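Local coordinates for putative type VI secretion protein (Escherichia coli, PDB 6SKI) that probably hydrolyses phospholipids as a toxic effector of the type VI secretion system, loaded onto the VgrG spike for delivery, at residues 304-309 / 418-423; 103-108 / 423-428. All coordinates share one frame; numbering follows the deposited sequence.

In the fold
Helix 416-431 illustrates how one helix can tie the central sheet to a second helix. In contact 1 its 418-423 turns lie over strand 303-306; in contact 2 the following turn meets helix 101-108. The contact centres are about 12 Å apart, and Val-423 belongs to both segments of the helix. Leu-421 joins the two: its CD1 packs 3.7 Å from CG of Leu-105, and its CD2 3.5 Å from CB of Trp-104. Along the chain, contact 1 is nested inside the loop closed by contact 2. Segment 304-309 runs straight into His-310, which with Ser-197 and Asp-245 has the geometry of a catalytic triad, consistent with an alpha/beta-hydrolase active site.

Contact 1: 304-309 / 418-423; sequences LALPGA and NVCLRV
Leu-304 and Leu-306, two residues apart on strand 303-306, both turn toward helix 416-431, yet they meet it in different ways. Leu-304 crosses Val-423 at about a right angle, its CD2 methyl lying 3.6 Å from CG1 of the valine. With CG anti to the backbone N (chi1 -179°), the Leu-304 side chain carries CD2 out toward the helix. Leu-306 instead reaches toward Val-423 tip to tip, with 4.1 Å between CD2 of the leucine and CG2 of the valine. The two methyls of Val-423 are therefore divided between the two leucines: CG1 is anti to the backbone N (chi1 -176°) and CG2 anti to the carbonyl carbon, which spreads them to separate partners.

A second neighbour shares the CD2 branch of Leu-306. SG of Cys-420, one helical turn before Val-423, stands 3.9 Å from that methyl, so a single branch of the leucine serves two residues on the same side of the helix. The sulfur makes a purely apolar contact here. The helix segment runs nearly antiparallel to the strand, at 167° and with a closest axial approach of 11.2 Å, and successive turns thus fall beside alternate strand residues. This is the layered packing of an alpha/beta-hydrolase fold, a helix laid on the face of the central sheet. Strand 303-306 pairs in parallel with strand 278-284, whose Phe-280 and Ile-282 also touch Val-423 and so extend the apolar floor beneath the helix. Helix 452-466 adds further contacts, Gln-461 touching both leucines and Ala-458 touching Val-419. Beyond Leu-306 the chain leaves the sheet through Pro-307 and Gly-308, the latter making a backbone hydrogen bond with Asn-286, and Ala-309 leads directly to His-310, the probable triad histidine.

Contact 2: 103-108 / 423-428; sequences HWLNIL and VMLDAA
Leu-105 brings both of its methyls to helix 416-431, each to a different residue. CD2 lies 3.7 Å from CD2 of Leu-425, and the two leucine side chains slide past one another in opposite directions, which also brings CD2 of Leu-105 within 4.1 Å of CG of Leu-425. The Leu-105 and Met-424 side chains cross at about a right angle, with CD1 of the leucine 4.0 Å from CG of the methionine. The touching part of the methionine is thus the base of its side chain; bends at chi2 (61°) and chi3 (68°) carry the sulfur and terminal methyl away from helix 101-108.

Leu-425 is used from two sides of its fork. While its CD2 faces Leu-105, its CD1 approaches CD1 of Leu-108, 4.1 Å away, with these two side chains crossed at about a right angle. The result is a small, wholly apolar and buried interface in which the segments cross at -46°, their axes approaching to 11.4 Å. In the fold it joins helix 101-108, which lies in the long connection between the parallel strands 22-43 and 121-128, to a helix that packs on the central beta sheet of the alpha/beta-hydrolase-like fold.

Around this first shell, Phe-244 touches both Leu-105 and Met-424; it immediately precedes Asp-245, the likely triad aspartate. Met-424 also rests on Phe-240, Phe-280 and Ile-282 of the underlying strands. Asp-426 forms salt bridges through OD2 with Lys-463 and Arg-466 of helix 452-466. At the end of helix 101-108, Leu-108 makes a backbone hydrogen bond with Glu-436.

Contact 1: 304-309 / 418-423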
ATOM      1  N   LEU A 304       7.790  15.051  -0.448  1.00 45.80           N
ATOM      2  CA  LEU A 304       9.084  14.974  -1.107  1.00 45.80           C
ATOM      3  C   LEU A 304       8.946  14.202  -2.406  1.00 45.80           C
ATOM      4  O   LEU A 304       8.550  13.035  -2.400  1.00 45.80           O
ATOM      5  CB  LEU A 304      10.120  14.304  -0.207  1.00 45.80           C
ATOM      6  CG  LEU A 304      11.522  14.189  -0.796  1.00 45.80           C
ATOM      7  CD1 LEU A 304      12.118  15.554  -1.021  1.00 45.80           C
ATOM      8  CD2 LEU A 304      12.399  13.370   0.117  1.00 45.80           C
ATOM      9  N   ALA A 305       9.277  14.850  -3.515  1.00 45.14           N
ATOM     10  CA  ALA A 305       9.360  14.178  -4.798  1.00 45.14           C
ATOM     11  C   ALA A 305      10.768  13.632  -4.964  1.00 45.14           C
ATOM     12  O   ALA A 305      11.743  14.389  -4.917  1.00 45.14           O
ATOM     13  CB  ALA A 305       9.014  15.134  -5.938  1.00 45.14           C
ATOM     14  N   LEU A 306      10.875  12.322  -5.155  1.00 44.99           N
ATOM     15  CA  LEU A 306      12.170  11.672  -5.189  1.00 44.99           C
ATOM     16  C   LEU A 306      12.322  10.897  -6.488  1.00 44.99           C
ATOM     17  O   LEU A 306      11.369  10.260  -6.948  1.00 44.99           O
ATOM     18  CB  LEU A 306      12.332  10.727  -3.992  1.00 44.99           C
ATOM     19  CG  LEU A 306      13.648  10.783  -3.220  1.00 44.99           C
ATOM     20  CD1 LEU A 306      14.087  12.216  -3.026  1.00 44.99           C
ATOM     21  CD2 LEU A 306      13.490  10.095  -1.880  1.00 44.99           C
ATOM     22  N   PRO A 307      13.500  10.941  -7.108  1.00 44.60           N
ATOM     23  CA  PRO A 307      13.692  10.248  -8.385  1.00 44.60           C
ATOM     24  C   PRO A 307      13.470   8.751  -8.244  1.00 44.60           C
ATOM     25  O   PRO A 307      13.949   8.120  -7.301  1.00 44.60           O
ATOM     26  CB  PRO A 307      15.145  10.578  -8.741  1.00 44.60           C
ATOM     27  CG  PRO A 307      15.770  10.867  -7.419  1.00 44.60           C
ATOM     28  CD  PRO A 307      14.721  11.661  -6.719  1.00 44.60           C
ATOM     29  N   GLY A 308      12.732   8.191  -9.182  1.00 45.14           N
ATOM     30  CA  GLY A 308      12.457   6.769  -9.176  1.00 45.14           C
ATOM     31  C   GLY A 308      11.058   6.492  -9.675  1.00 45.14           C
ATOM     32  O   GLY A 308      10.260   7.394  -9.911  1.00 45.14           O
ATOM     33  N   ALA A 309      10.770   5.212  -9.825  1.00 44.47           N
ATOM     34  CA  ALA A 309       9.462   4.752 -10.241  1.00 44.47           C
ATOM     35  C   ALA A 309       8.597   4.523  -9.003  1.00 44.47           C
ATOM     36  O   ALA A 309       8.954   4.927  -7.894  1.00 44.47           O
ATOM     37  CB  ALA A 309       9.607   3.492 -11.100  1.00 44.47           C
ATOM     38  N   ASN A 418      15.769   1.559  -0.624  1.00 45.08           N
ATOM     39  CA  ASN A 418      16.393   1.669   0.688  1.00 45.08           C
ATOM     40  C   ASN A 418      16.646   3.128   1.045  1.00 45.08           C
ATOM     41  O   ASN A 418      16.499   3.527   2.205  1.00 45.08           O
ATOM     42  CB  ASN A 418      17.692   0.872   0.710  1.00 45.08           C
ATOM     43  CG  ASN A 418      17.466  -0.607   0.513  1.00 45.08           C
ATOM     44  OD1 ASN A 418      16.395  -1.127   0.816  1.00 45.08           O
ATOM     45  ND2 ASN A 418      18.471  -1.295  -0.007  1.00 45.08           N
ATOM     46  N   VAL A 419      17.009   3.942   0.054  1.00 44.48           N
ATOM     47  CA  VAL A 419      17.142   5.376   0.281  1.00 44.48           C
ATOM     48  C   VAL A 419      15.794   5.978   0.650  1.00 44.48           C
ATOM     49  O   VAL A 419      15.688   6.781   1.585  1.00 44.48           O
ATOM     50  CB  VAL A 419      17.740   6.055  -0.963  1.00 44.48           C
ATOM     51  CG1 VAL A 419      17.829   7.554  -0.764  1.00 44.48           C
ATOM     52  CG2 VAL A 419      19.099   5.471  -1.287  1.00 44.48           C
ATOM     53  N   CYS A 420      14.741   5.595  -0.074  1.00 43.81           N
ATOM     54  CA  CYS A 420      13.412   6.097   0.258  1.00 43.81           C
ATOM     55  C   CYS A 420      12.966   5.623   1.635  1.00 43.81           C
ATOM     56  O   CYS A 420      12.311   6.370   2.373  1.00 43.81           O
ATOM     57  CB  CYS A 420      12.423   5.660  -0.816  1.00 43.81           C
ATOM     58  SG  CYS A 420      12.813   6.338  -2.435  1.00 43.81           S
ATOM     59  N   LEU A 421      13.335   4.394   1.998  1.00 43.33           N
ATOM     60  CA  LEU A 421      13.096   3.889   3.342  1.00 43.33           C
ATOM     61  C   LEU A 421      13.768   4.765   4.384  1.00 43.33           C
ATOM     62  O   LEU A 421      13.172   5.085   5.413  1.00 43.33           O
ATOM     63  CB  LEU A 421      13.618   2.461   3.449  1.00 43.33           C
ATOM     64  CG  LEU A 421      13.315   1.723   4.744  1.00 43.33           C
ATOM     65  CD1 LEU A 421      11.824   1.590   4.954  1.00 43.33           C
ATOM     66  CD2 LEU A 421      13.985   0.380   4.720  1.00 43.33           C
ATOM     67  N   ARG A 422      15.022   5.136   4.146  1.00 45.28           N
ATOM     68  CA  ARG A 422      15.747   5.944   5.121  1.00 45.28           C
ATOM     69  C   ARG A 422      15.152   7.340   5.233  1.00 45.28           C
ATOM     70  O   ARG A 422      15.126   7.925   6.321  1.00 45.28           O
ATOM     71  CB  ARG A 422      17.226   5.996   4.755  1.00 45.28           C
ATOM     72  CG  ARG A 422      17.915   4.687   5.036  1.00 45.28           C
ATOM     73  CD  ARG A 422      19.177   4.507   4.243  1.00 45.28           C
ATOM     74  NE  ARG A 422      19.546   3.099   4.190  1.00 45.28           N
ATOM     75  CZ  ARG A 422      20.415   2.528   5.011  1.00 45.28           C
ATOM     76  NH1 ARG A 422      21.005   3.244   5.956  1.00 45.28           N
ATOM     77  NH2 ARG A 422      20.691   1.241   4.894  1.00 45.28           N
ATOM     78  N   VAL A 423      14.649   7.883   4.126  1.00 44.20           N
ATOM     79  CA  VAL A 423      13.980   9.180   4.195  1.00 44.20           C
ATOM     80  C   VAL A 423      12.704   9.086   5.025  1.00 44.20           C
ATOM     81  O   VAL A 423      12.432   9.944   5.878  1.00 44.20           O
ATOM     82  CB  VAL A 423      13.698   9.717   2.783  1.00 44.20           C
ATOM     83  CG1 VAL A 423      13.089  11.097   2.867  1.00 44.20           C
ATOM     84  CG2 VAL A 423      14.975   9.768   1.980  1.00 44.20           C
TER

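Contact 2: 103-108 / 423-428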
ATOM      1  N   HIS A 103       6.969  -3.261   4.467  1.00 44.16           N
ATOM      2  CA  HIS A 103       7.497  -4.446   5.131  1.00 44.16           C
ATOM      3  C   HIS A 103       8.684  -4.096   6.020  1.00 44.16           C
ATOM      4  O   HIS A 103       8.764  -4.528   7.174  1.00 44.16           O
ATOM      5  CB  HIS A 103       7.903  -5.484   4.087  1.00 44.16           C
ATOM      6  CG  HIS A 103       8.497  -6.726   4.671  1.00 44.16           C
ATOM      7  ND1 HIS A 103       9.856  -6.901   4.814  1.00 44.16           N
ATOM      8  CD2 HIS A 103       7.921  -7.861   5.131  1.00 44.16           C
ATOM      9  CE1 HIS A 103      10.090  -8.084   5.351  1.00 44.16           C
ATOM     10  NE2 HIS A 103       8.933  -8.688   5.550  1.00 44.16           N
ATOM     11  N   TRP A 104       9.614  -3.300   5.496  1.00 45.39           N
ATOM     12  CA  TRP A 104      10.814  -2.963   6.252  1.00 45.39           C
ATOM     13  C   TRP A 104      10.497  -2.011   7.395  1.00 45.39           C
ATOM     14  O   TRP A 104      11.107  -2.097   8.464  1.00 45.39           O
ATOM     15  CB  TRP A 104      11.858  -2.363   5.319  1.00 45.39           C
ATOM     16  CG  TRP A 104      12.334  -3.325   4.291  1.00 45.39           C
ATOM     17  CD1 TRP A 104      12.266  -3.176   2.943  1.00 45.39           C
ATOM     18  CD2 TRP A 104      12.948  -4.595   4.525  1.00 45.39           C
ATOM     19  NE1 TRP A 104      12.796  -4.274   2.318  1.00 45.39           N
ATOM     20  CE2 TRP A 104      13.225  -5.160   3.269  1.00 45.39           C
ATOM     21  CE3 TRP A 104      13.293  -5.307   5.675  1.00 45.39           C
ATOM     22  CZ2 TRP A 104      13.829  -6.403   3.130  1.00 45.39           C
ATOM     23  CZ3 TRP A 104      13.891  -6.538   5.535  1.00 45.39           C
ATOM     24  CH2 TRP A 104      14.153  -7.075   4.273  1.00 45.39           C
ATOM     25  N   LEU A 105       9.557  -1.091   7.186  1.00 42.96           N
ATOM     26  CA  LEU A 105       9.126  -0.225   8.276  1.00 42.96           C
ATOM     27  C   LEU A 105       8.455  -1.030   9.377  1.00 42.96           C
ATOM     28  O   LEU A 105       8.635  -0.737  10.564  1.00 42.96           O
ATOM     29  CB  LEU A 105       8.180   0.847   7.746  1.00 42.96           C
ATOM     30  CG  LEU A 105       8.809   2.046   7.046  1.00 42.96           C
ATOM     31  CD1 LEU A 105       7.729   2.878   6.398  1.00 42.96           C
ATOM     32  CD2 LEU A 105       9.628   2.883   7.998  1.00 42.96           C
ATOM     33  N   ASN A 106       7.671  -2.042   9.006  1.00 43.66           N
ATOM     34  CA  ASN A 106       7.068  -2.927   9.995  1.00 43.66           C
ATOM     35  C   ASN A 106       8.137  -3.690  10.765  1.00 43.66           C
ATOM     36  O   ASN A 106       8.081  -3.792  11.994  1.00 43.66           O
ATOM     37  CB  ASN A 106       6.097  -3.884   9.306  1.00 43.66           C
ATOM     38  CG  ASN A 106       5.243  -4.653  10.285  1.00 43.66           C
ATOM     39  OD1 ASN A 106       4.298  -4.119  10.857  1.00 43.66           O
ATOM     40  ND2 ASN A 106       5.569  -5.922  10.478  1.00 43.66           N
ATOM     41  N   ILE A 107       9.121  -4.240  10.052  1.00 44.09           N
ATOM     42  CA  ILE A 107      10.202  -4.973  10.708  1.00 44.09           C
ATOM     43  C   ILE A 107      11.005  -4.058  11.622  1.00 44.09           C
ATOM     44  O   ILE A 107      11.499  -4.491  12.669  1.00 44.09           O
ATOM     45  CB  ILE A 107      11.102  -5.648   9.653  1.00 44.09           C
ATOM     46  CG1 ILE A 107      10.322  -6.695   8.856  1.00 44.09           C
ATOM     47  CG2 ILE A 107      12.319  -6.278  10.302  1.00 44.09           C
ATOM     48  CD1 ILE A 107       9.340  -7.493   9.677  1.00 44.09           C
ATOM     49  N   LEU A 108      11.118  -2.779  11.269  1.00 44.20           N
ATOM     50  CA  LEU A 108      11.950  -1.846  12.014  1.00 44.20           C
ATOM     51  C   LEU A 108      11.178  -1.035  13.038  1.00 44.20           C
ATOM     52  O   LEU A 108      11.794  -0.472  13.947  1.00 44.20           O
ATOM     53  CB  LEU A 108      12.656  -0.883  11.055  1.00 44.20           C
ATOM     54  CG  LEU A 108      13.840  -1.439  10.274  1.00 44.20           C
ATOM     55  CD1 LEU A 108      14.313  -0.419   9.263  1.00 44.20           C
ATOM     56  CD2 LEU A 108      14.958  -1.812  11.220  1.00 44.20           C
ATOM     57  N   VAL A 423      14.649   7.883   4.126  1.00 44.20           N
ATOM     58  CA  VAL A 423      13.980   9.180   4.195  1.00 44.20           C
ATOM     59  C   VAL A 423      12.704   9.086   5.025  1.00 44.20           C
ATOM     60  O   VAL A 423      12.432   9.944   5.878  1.00 44.20           O
ATOM     61  CB  VAL A 423      13.698   9.717   2.783  1.00 44.20           C
ATOM     62  CG1 VAL A 423      13.089  11.097   2.867  1.00 44.20           C
ATOM     63  CG2 VAL A 423      14.975   9.768   1.980  1.00 44.20           C
ATOM     64  N   MET A 424      11.902   8.042   4.801  1.00 44.53           N
ATOM     65  CA  MET A 424      10.695   7.874   5.607  1.00 44.53           C
ATOM     66  C   MET A 424      11.032   7.610   7.070  1.00 44.53           C
ATOM     67  O   MET A 424      10.311   8.059   7.967  1.00 44.53           O
ATOM     68  CB  MET A 424       9.822   6.756   5.044  1.00 44.53           C
ATOM     69  CG  MET A 424       8.429   6.705   5.654  1.00 44.53           C
ATOM     70  SD  MET A 424       7.431   8.185   5.413  1.00 44.53           S
ATOM     71  CE  MET A 424       7.148   8.134   3.655  1.00 44.53           C
ATOM     72  N   LEU A 425      12.119   6.886   7.330  1.00 43.70           N
ATOM     73  CA  LEU A 425      12.544   6.655   8.705  1.00 43.70           C
ATOM     74  C   LEU A 425      12.929   7.959   9.379  1.00 43.70           C
ATOM     75  O   LEU A 425      12.599   8.180  10.546  1.00 43.70           O
ATOM     76  CB  LEU A 425      13.717   5.677   8.742  1.00 43.70           C
ATOM     77  CG  LEU A 425      13.449   4.198   8.484  1.00 43.70           C
ATOM     78  CD1 LEU A 425      14.736   3.496   8.105  1.00 43.70           C
ATOM     79  CD2 LEU A 425      12.842   3.557   9.702  1.00 43.70           C
ATOM     80  N   ASP A 426      13.627   8.835   8.656  1.00 45.63           N
ATOM     81  CA  ASP A 426      13.992  10.129   9.220  1.00 45.63           C
ATOM     82  C   ASP A 426      12.754  10.957   9.527  1.00 45.63           C
ATOM     83  O   ASP A 426      12.659  11.571  10.597  1.00 45.63           O
ATOM     84  CB  ASP A 426      14.914  10.871   8.255  1.00 45.63           C
ATOM     85  CG  ASP A 426      15.494  12.129   8.857  1.00 45.63           C
ATOM     86  OD1 ASP A 426      15.826  12.117  10.058  1.00 45.63           O
ATOM     87  OD2 ASP A 426      15.620  13.133   8.126  1.00 45.63           O
ATOM     88  N   ALA A 427      11.785  10.968   8.610  1.00 44.56           N
ATOM     89  CA  ALA A 427      10.559  11.724   8.845  1.00 44.56           C
ATOM     90  C   ALA A 427       9.809  11.195  10.060  1.00 44.56           C
ATOM     91  O   ALA A 427       9.376  11.967  10.927  1.00 44.56           O
ATOM     92  CB  ALA A 427       9.672  11.672   7.605  1.00 44.56           C
ATOM     93  N   ALA A 428       9.654   9.874  10.145  1.00 43.41           N
ATOM     94  CA  ALA A 428       8.918   9.288  11.257  1.00 43.41           C
ATOM     95  C   ALA A 428       9.638   9.516  12.579  1.00 43.41           C
ATOM     96  O   ALA A 428       9.003   9.830  13.590  1.00 43.41           O
ATOM     97  CB  ALA A 428       8.698   7.800  11.009  1.00 43.41           C
TER